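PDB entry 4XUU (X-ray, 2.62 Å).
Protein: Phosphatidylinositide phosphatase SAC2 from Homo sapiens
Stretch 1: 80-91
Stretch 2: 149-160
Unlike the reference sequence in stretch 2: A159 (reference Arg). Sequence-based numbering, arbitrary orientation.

Stretch 1 80-91: NLEKIEIGPEPT
Stretch 2 149-160: DLPIIEKKLEAK

Residues 80-91 and 149-160 of the phosphatase SAC2 run side by side in the same direction, with strand 81-88 of the first against the short strand 152-154 of the second. The strand axes approach to 4.7 Å, and their N-to-C directions differ by 26°. Register is set by CA-CA distances of 4.8 Å for I84 with I152 and 4.7 Å for E85 with I153; before these, the CA atoms of K83 and P151 lie 5.1 Å apart. Backbone torsions in this segment are extended: phi/psi is -123/133 at I84, -114/135 at E85, -104/119 at I152 and -113/126 at I153. Together the two stretches bury 924 Å², both sides summed.

Three backbone hydrogen bonds fix the pairing. I84 N donates to P151 O at 2.9 Å (N-H...O angle 173°), I153 N to I84 O at 2.7 Å (164°), and I86 N to I153 O at 2.8 Å (166°). I84 and I153 thus each bond through both N and O, the staggered pattern of a parallel ladder. The ladder then loosens: I86 O is 3.5 Å from K155 N, and no hydrogen bond is assigned there. CA-H...O contacts supplement the amide bonds, with E85 CA 3.3 Å from I153 O and I152 CA 3.5 Å from I84 O. Two more continue past the last amide bond, E154 CA to I86 O at 3.5 Å and G87 CA to K155 O at 3.3 Å. G87, at phi/psi -164/-177, permits this close approach because it lacks a side chain; an ideal CB would lie 1.9 Å from K155 O, a clash.

Apolar packing involves the sheet face bearing I84, I86 and I152. All three isoleucines have chi1 m and chi2 t. I86 CD1 meets I152 CG2 at 4.2 Å, while I84 CD1 reaches L150 CD2 at 3.6 Å. L150 (chi1 t, chi2 p) points sideways at CB, but its end comes nearer, placing CD1 3.9 Å from CG of L81, which is also t,p. Farther along, L157 (m,t) points toward the first stretch and has the largest covered area of any residue here, 111 Å². Its CD1 lies 4.0 Å from P90 CD and 3.4 Å from G87 O, and its CD2 is 3.8 Å from E85 CB. P90, C-gamma endo, also places CB 3.7 Å from E158 O.

Charge pairing occurs on the face bearing E85 and I153. E85 (chi1 m, chi2 t, chi3 -42°) forms a salt bridge from OE2 to K155 NZ at 3.5 Å. K155 begins with CB away from the first stretch, but chi angles of 67°, -179°, -80° and -75° bring its end nearer. Its NZ also hydrogen-bonds K156 O at 3.0 Å. K83 (p,t,t,t) makes a long salt bridge from NZ to E85 OE2 at 3.9 Å, and its aliphatic CD lies 3.9 Å from I153 CD1, so the lysine contributes both charge and apolar contact.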

# COMPACT_ATOMS: atom_id res chain seq x y z
N ASN A 80 -0.22 -10.16 23.54
CA ASN A 80 1.08 -9.61 23.94
C ASN A 80 1.86 -8.94 22.81
O ASN A 80 2.88 -8.30 23.07
CB ASN A 80 1.94 -10.70 24.60
CG ASN A 80 1.39 -11.15 25.94
OD1 ASN A 80 1.48 -12.32 26.29
ND2 ASN A 80 0.81 -10.22 26.69
N LEU A 81 1.38 -9.08 21.58
CA LEU A 81 1.96 -8.39 20.43
C LEU A 81 1.54 -6.92 20.45
O LEU A 81 0.40 -6.60 20.13
CB LEU A 81 1.56 -9.06 19.12
CG LEU A 81 2.17 -8.54 17.81
CD1 LEU A 81 3.69 -8.54 17.86
CD2 LEU A 81 1.68 -9.34 16.63
N GLU A 82 2.46 -6.04 20.83
CA GLU A 82 2.16 -4.63 21.08
C GLU A 82 1.97 -3.81 19.81
O GLU A 82 0.97 -3.10 19.67
CB GLU A 82 3.25 -3.97 21.93
CG GLU A 82 3.55 -4.66 23.26
CD GLU A 82 4.69 -3.98 24.02
OE1 GLU A 82 5.54 -3.33 23.38
OE2 GLU A 82 4.72 -4.09 25.27
N LYS A 83 2.94 -3.89 18.90
CA LYS A 83 2.96 -3.07 17.69
C LYS A 83 3.91 -3.66 16.66
O LYS A 83 4.74 -4.52 16.98
CB LYS A 83 3.38 -1.63 18.03
CG LYS A 83 4.73 -1.50 18.70
CD LYS A 83 5.09 -0.06 18.98
CE LYS A 83 6.50 0.03 19.54
NZ LYS A 83 6.96 1.44 19.70
N ILE A 84 3.77 -3.21 15.41
CA ILE A 84 4.68 -3.58 14.34
C ILE A 84 5.30 -2.34 13.72
O ILE A 84 4.60 -1.37 13.41
CB ILE A 84 3.97 -4.42 13.24
CG1 ILE A 84 3.37 -5.70 13.84
CG2 ILE A 84 4.94 -4.77 12.12
CD1 ILE A 84 2.47 -6.47 12.90
N GLU A 85 6.62 -2.37 13.53
CA GLU A 85 7.32 -1.29 12.84
C GLU A 85 7.90 -1.80 11.53
O GLU A 85 8.48 -2.89 11.50
CB GLU A 85 8.44 -0.74 13.71
CG GLU A 85 7.98 -0.08 15.00
CD GLU A 85 9.13 0.44 15.81
OE1 GLU A 85 10.16 -0.26 15.92
OE2 GLU A 85 9.02 1.57 16.35
N ILE A 86 7.74 -1.03 10.46
CA ILE A 86 8.31 -1.39 9.16
C ILE A 86 9.13 -0.25 8.56
O ILE A 86 8.60 0.82 8.24
CB ILE A 86 7.23 -1.86 8.14
CG1 ILE A 86 6.56 -3.16 8.62
CG2 ILE A 86 7.84 -2.07 6.76
CD1 ILE A 86 5.37 -3.60 7.79
N GLY A 87 10.43 -0.48 8.41
CA GLY A 87 11.31 0.52 7.83
C GLY A 87 12.64 -0.05 7.38
O GLY A 87 12.86 -1.26 7.48
N PRO A 88 13.54 0.82 6.89
CA PRO A 88 14.87 0.39 6.46
C PRO A 88 15.65 -0.29 7.58
O PRO A 88 15.56 0.13 8.74
CB PRO A 88 15.55 1.71 6.06
CG PRO A 88 14.43 2.63 5.74
CD PRO A 88 13.35 2.27 6.70
N GLU A 89 16.41 -1.32 7.22
CA GLU A 89 17.21 -2.09 8.17
C GLU A 89 18.16 -1.23 9.02
O GLU A 89 18.75 -0.27 8.51
CB GLU A 89 18.01 -3.19 7.45
CG GLU A 89 18.77 -2.73 6.21
CD GLU A 89 20.03 -3.53 5.95
OE1 GLU A 89 20.74 -3.21 4.97
OE2 GLU A 89 20.33 -4.47 6.72
N PRO A 90 18.28 -1.57 10.32
CA PRO A 90 19.21 -0.88 11.21
C PRO A 90 20.67 -1.24 10.93
O PRO A 90 21.26 -2.06 11.65
CB PRO A 90 18.79 -1.35 12.60
CG PRO A 90 18.14 -2.68 12.37
CD PRO A 90 17.46 -2.56 11.04
N THR A 91 21.25 -0.64 9.89
CA THR A 91 22.66 -0.88 9.55
C THR A 91 23.58 -0.11 10.48
O THR A 91 23.31 1.04 10.83
CB THR A 91 22.99 -0.51 8.09
OG1 THR A 91 22.33 0.71 7.74
CG2 THR A 91 22.56 -1.62 7.15
N ASP A 149 -6.48 -4.20 19.14
CA ASP A 149 -5.92 -3.51 17.99
C ASP A 149 -4.41 -3.73 17.89
O ASP A 149 -3.77 -4.15 18.85
CB ASP A 149 -6.26 -2.02 18.05
CG ASP A 149 -6.32 -1.38 16.67
OD1 ASP A 149 -6.03 -2.05 15.65
OD2 ASP A 149 -6.66 -0.18 16.59
N LEU A 150 -3.85 -3.45 16.72
CA LEU A 150 -2.43 -3.60 16.49
C LEU A 150 -1.94 -2.51 15.55
O LEU A 150 -2.22 -2.56 14.36
CB LEU A 150 -2.11 -4.98 15.91
CG LEU A 150 -0.63 -5.32 15.70
CD1 LEU A 150 0.09 -5.39 17.03
CD2 LEU A 150 -0.49 -6.61 14.94
N PRO A 151 -1.21 -1.51 16.09
CA PRO A 151 -0.69 -0.46 15.22
C PRO A 151 0.46 -0.94 14.32
O PRO A 151 1.39 -1.59 14.80
CB PRO A 151 -0.19 0.61 16.22
CG PRO A 151 0.02 -0.11 17.49
CD PRO A 151 -0.95 -1.24 17.52
N ILE A 152 0.34 -0.65 13.03
CA ILE A 152 1.44 -0.85 12.09
C ILE A 152 2.06 0.52 11.78
O ILE A 152 1.39 1.41 11.25
CB ILE A 152 0.99 -1.53 10.77
CG1 ILE A 152 0.20 -2.81 11.07
CG2 ILE A 152 2.20 -1.83 9.89
CD1 ILE A 152 -0.58 -3.35 9.88
N ILE A 153 3.34 0.66 12.10
CA ILE A 153 4.04 1.95 12.02
C ILE A 153 5.13 1.96 10.94
O ILE A 153 6.00 1.09 10.93
CB ILE A 153 4.66 2.33 13.40
CG1 ILE A 153 3.61 2.21 14.51
CG2 ILE A 153 5.25 3.74 13.35
CD1 ILE A 153 4.17 2.24 15.91
N GLU A 154 5.05 2.93 10.04
CA GLU A 154 6.12 3.19 9.08
C GLU A 154 7.05 4.25 9.66
O GLU A 154 6.65 5.41 9.82
CB GLU A 154 5.56 3.67 7.74
CG GLU A 154 4.55 2.76 7.06
CD GLU A 154 3.93 3.42 5.82
OE1 GLU A 154 4.68 4.05 5.04
OE2 GLU A 154 2.70 3.30 5.62
N LYS A 155 8.27 3.85 9.98
CA LYS A 155 9.29 4.77 10.50
C LYS A 155 10.68 4.16 10.37
O LYS A 155 10.82 3.00 9.97
CB LYS A 155 9.00 5.16 11.96
CG LYS A 155 9.12 4.03 12.98
CD LYS A 155 8.80 4.52 14.40
CE LYS A 155 9.97 5.25 15.05
NZ LYS A 155 11.05 4.33 15.50
N LYS A 156 11.71 4.94 10.71
CA LYS A 156 13.07 4.43 10.76
C LYS A 156 13.23 3.48 11.94
O LYS A 156 12.64 3.69 13.00
CB LYS A 156 14.08 5.57 10.85
CG LYS A 156 14.09 6.51 9.65
CD LYS A 156 14.79 5.90 8.44
CE LYS A 156 14.57 6.73 7.18
NZ LYS A 156 15.26 8.05 7.22
N LEU A 157 14.00 2.42 11.74
CA LEU A 157 14.25 1.44 12.79
C LEU A 157 15.48 1.82 13.60
O LEU A 157 16.49 2.26 13.04
CB LEU A 157 14.39 0.03 12.20
CG LEU A 157 13.20 -0.54 11.40
CD1 LEU A 157 13.54 -1.89 10.78
CD2 LEU A 157 11.93 -0.66 12.26
N GLU A 158 15.38 1.67 14.91
CA GLU A 158 16.43 2.10 15.83
C GLU A 158 17.58 1.10 15.90
O GLU A 158 17.38 -0.11 15.81
CB GLU A 158 15.85 2.35 17.23
CG GLU A 158 14.79 3.45 17.26
CD GLU A 158 13.99 3.47 18.55
OE1 GLU A 158 12.82 3.04 18.53
OE2 GLU A 158 14.54 3.90 19.59
N ALA A 159 18.79 1.63 16.07
CA ALA A 159 20.02 0.83 16.09
C ALA A 159 20.29 0.22 17.47
O ALA A 159 21.37 0.41 18.05
CB ALA A 159 21.21 1.69 15.62
N LYS A 160 19.31 -0.52 17.97
CA LYS A 160 19.43 -1.21 19.26
C LYS A 160 19.05 -2.68 19.15
O LYS A 160 18.32 -3.08 18.25
CB LYS A 160 18.60 -0.51 20.35
CG LYS A 160 17.12 -0.30 20.02
CD LYS A 160 16.43 0.59 21.05
CE LYS A 160 16.92 2.04 20.96
NZ LYS A 160 16.54 2.84 22.16